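Local coordinates for leucine aminopeptidase 2, chloroplastic (Streptomyces sp. BC16019, PDB 5LHJ), which acts as a metallo-aminopeptidase of the M17 family in the maturation of the peptide antibiotic bottromycin, at residues Phe265-Leu270 with Asn316-Gly321. Residues are numbered along the deposited sequence; the frame is centred on the assembly and turned at random.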
loop_
_atom_site.group_PDB
_atom_site.type_symbol
_atom_site.label_atom_id
_atom_site.label_comp_id
_atom_site.label_asym_id
_atom_site.label_seq_id
_atom_site.Cartn_x
_atom_site.Cartn_y
_atom_site.Cartn_z
ATOM N N PHE A 265 3.895 25.164 -8.828
ATOM C CA PHE A 265 4.160 24.058 -7.925
ATOM C C PHE A 265 2.841 23.366 -7.609
ATOM O O PHE A 265 1.888 24.021 -7.196
ATOM C CB PHE A 265 4.841 24.516 -6.637
ATOM C CG PHE A 265 5.172 23.377 -5.726
ATOM C CD1 PHE A 265 6.198 22.503 -6.038
ATOM C CD2 PHE A 265 4.389 23.124 -4.622
ATOM C CE1 PHE A 265 6.464 21.408 -5.234
ATOM C CE2 PHE A 265 4.653 22.041 -3.795
ATOM C CZ PHE A 265 5.677 21.178 -4.106
ATOM N N ASP A 266 2.797 22.052 -7.833
ATOM C CA ASP A 266 1.615 21.255 -7.555
ATOM C C ASP A 266 1.947 20.143 -6.548
ATOM O O ASP A 266 2.555 19.129 -6.903
ATOM C CB ASP A 266 1.071 20.663 -8.851
ATOM C CG ASP A 266 -0.115 19.761 -8.626
ATOM O OD1 ASP A 266 -0.782 19.889 -7.580
ATOM O OD2 ASP A 266 -0.361 18.904 -9.495
ATOM N N SER A 267 1.499 20.336 -5.311
ATOM C CA SER A 267 1.647 19.345 -4.255
ATOM C C SER A 267 0.528 18.309 -4.248
ATOM O O SER A 267 0.572 17.397 -3.427
ATOM C CB SER A 267 1.608 20.036 -2.887
ATOM O OG SER A 267 0.265 20.373 -2.587
ATOM N N GLY A 268 -0.501 18.499 -5.077
ATOM C CA GLY A 268 -1.724 17.695 -5.008
ATOM C C GLY A 268 -2.812 18.313 -4.151
ATOM O O GLY A 268 -3.945 17.844 -4.172
ATOM N N GLY A 269 -2.486 19.367 -3.396
ATOM C CA GLY A 269 -3.447 19.959 -2.458
ATOM C C GLY A 269 -3.774 19.015 -1.315
ATOM O O GLY A 269 -3.001 18.096 -1.026
ATOM N N LEU A 270 -4.935 19.214 -0.699
ATOM C CA LEU A 270 -5.353 18.416 0.460
ATOM C C LEU A 270 -5.503 16.916 0.169
ATOM O O LEU A 270 -5.257 16.090 1.054
ATOM C CB LEU A 270 -6.688 18.937 1.022
ATOM C CG LEU A 270 -6.733 20.343 1.609
ATOM C CD1 LEU A 270 -8.135 20.620 2.129
ATOM C CD2 LEU A 270 -5.709 20.532 2.713
ATOM N N ASN A 316 -0.580 24.976 -6.176
ATOM C CA ASN A 316 -1.585 24.126 -5.523
ATOM C C ASN A 316 -0.958 23.549 -4.240
ATOM O O ASN A 316 -0.127 22.640 -4.313
ATOM C CB ASN A 316 -2.009 23.007 -6.484
ATOM C CG ASN A 316 -3.182 22.175 -5.960
ATOM O OD1 ASN A 316 -3.939 22.616 -5.104
ATOM N ND2 ASN A 316 -3.339 20.980 -6.495
ATOM N N MET A 317 -1.331 24.096 -3.080
ATOM C CA MET A 317 -0.699 23.757 -1.795
ATOM C C MET A 317 -1.740 23.353 -0.751
ATOM O O MET A 317 -2.857 23.853 -0.788
ATOM C CB MET A 317 0.069 24.978 -1.248
ATOM C CG MET A 317 1.274 25.439 -2.056
ATOM S SD MET A 317 2.672 24.337 -1.816
ATOM C CE MET A 317 3.575 25.127 -0.492
ATOM N N PRO A 318 -1.371 22.467 0.199
ATOM C CA PRO A 318 -2.232 22.246 1.360
ATOM C C PRO A 318 -2.041 23.384 2.374
ATOM O O PRO A 318 -0.945 23.949 2.492
ATOM C CB PRO A 318 -1.703 20.926 1.924
ATOM C CG PRO A 318 -0.235 21.007 1.664
ATOM C CD PRO A 318 -0.062 21.814 0.383
ATOM N N ASP A 319 -3.103 23.707 3.101
ATOM C CA ASP A 319 -3.124 24.892 3.957
ATOM C C ASP A 319 -4.468 24.933 4.649
ATOM O O ASP A 319 -5.442 24.336 4.164
ATOM C CB ASP A 319 -2.990 26.165 3.111
ATOM C CG ASP A 319 -2.772 27.397 3.953
ATOM O OD1 ASP A 319 -1.652 27.538 4.472
ATOM O OD2 ASP A 319 -3.718 28.221 4.078
ATOM N N GLY A 320 -4.527 25.642 5.765
ATOM C CA GLY A 320 -5.789 25.881 6.454
ATOM C C GLY A 320 -6.867 26.560 5.630
ATOM O O GLY A 320 -8.057 26.431 5.958
ATOM N N GLY A 321 -6.455 27.327 4.617
ATOM C CA GLY A 321 -7.376 27.966 3.674
ATOM C C GLY A 321 -7.423 27.375 2.278
ATOM O O GLY A 321 -7.874 28.043 1.360
#
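Asp266 and Asn316 pair in a parallel beta bridge, their CA atoms 4.8 Å apart, where strand 265-266 runs beside the end of strand 306-316. Asn316 N donates to Phe265 O (2.8 Å, N-H...O 168°), and Asn316 O receives Ser267 N at 3.0 Å. Beyond the bridge both segments continue as loops, and Gly269 and Pro318 bring their CA atoms close again. Asn316 O is gripped twice, since Ser267 OG also donates to it, at 2.9 Å. That hydroxyl lies between its own backbone N and carbonyl carbon (chi1 76°), from where it also accepts from Gly269 N in an ST turn and touches Pro318 CD at 3.3 Å. On one face of the sheet the side chains of Asp266 and Asn316 lie side by side, pointing the same way, with carboxylate and amide planes 21° apart. Asp266 OD1 takes Asn316 ND2 (3.0 Å) from one face of the carboxylate and Gly268 N from the other, the latter closing an Asx turn; the amide nitrogen also donates to Thr342 O. An alanine in place of Asp266 would probably leave the Asn316 amide and Gly268 N without this acceptor and deprive both manganese sites of a ligand. Met317 SD sits at the edge of the Phe265 ring, 3.5 Å from CD2, a Met-aromatic contact. Farther along, Leu270 CD2 meets Pro318 CB at 4.1 Å; Leu270 also packs on Pro318 of a second subunit, and Pro318 on Leu270 of a third. Asp266 OD2 forms a salt bridge with Lys273 and lies close to the manganese-binding Asp343 and Glu345. Bridge and successive turns hold the loop after Asp266 against Asn316, beside the two-metal centre characteristic of M17 aminopeptidases, where Asp266 is a ligand of both manganese ions when bound; this chain holds neither.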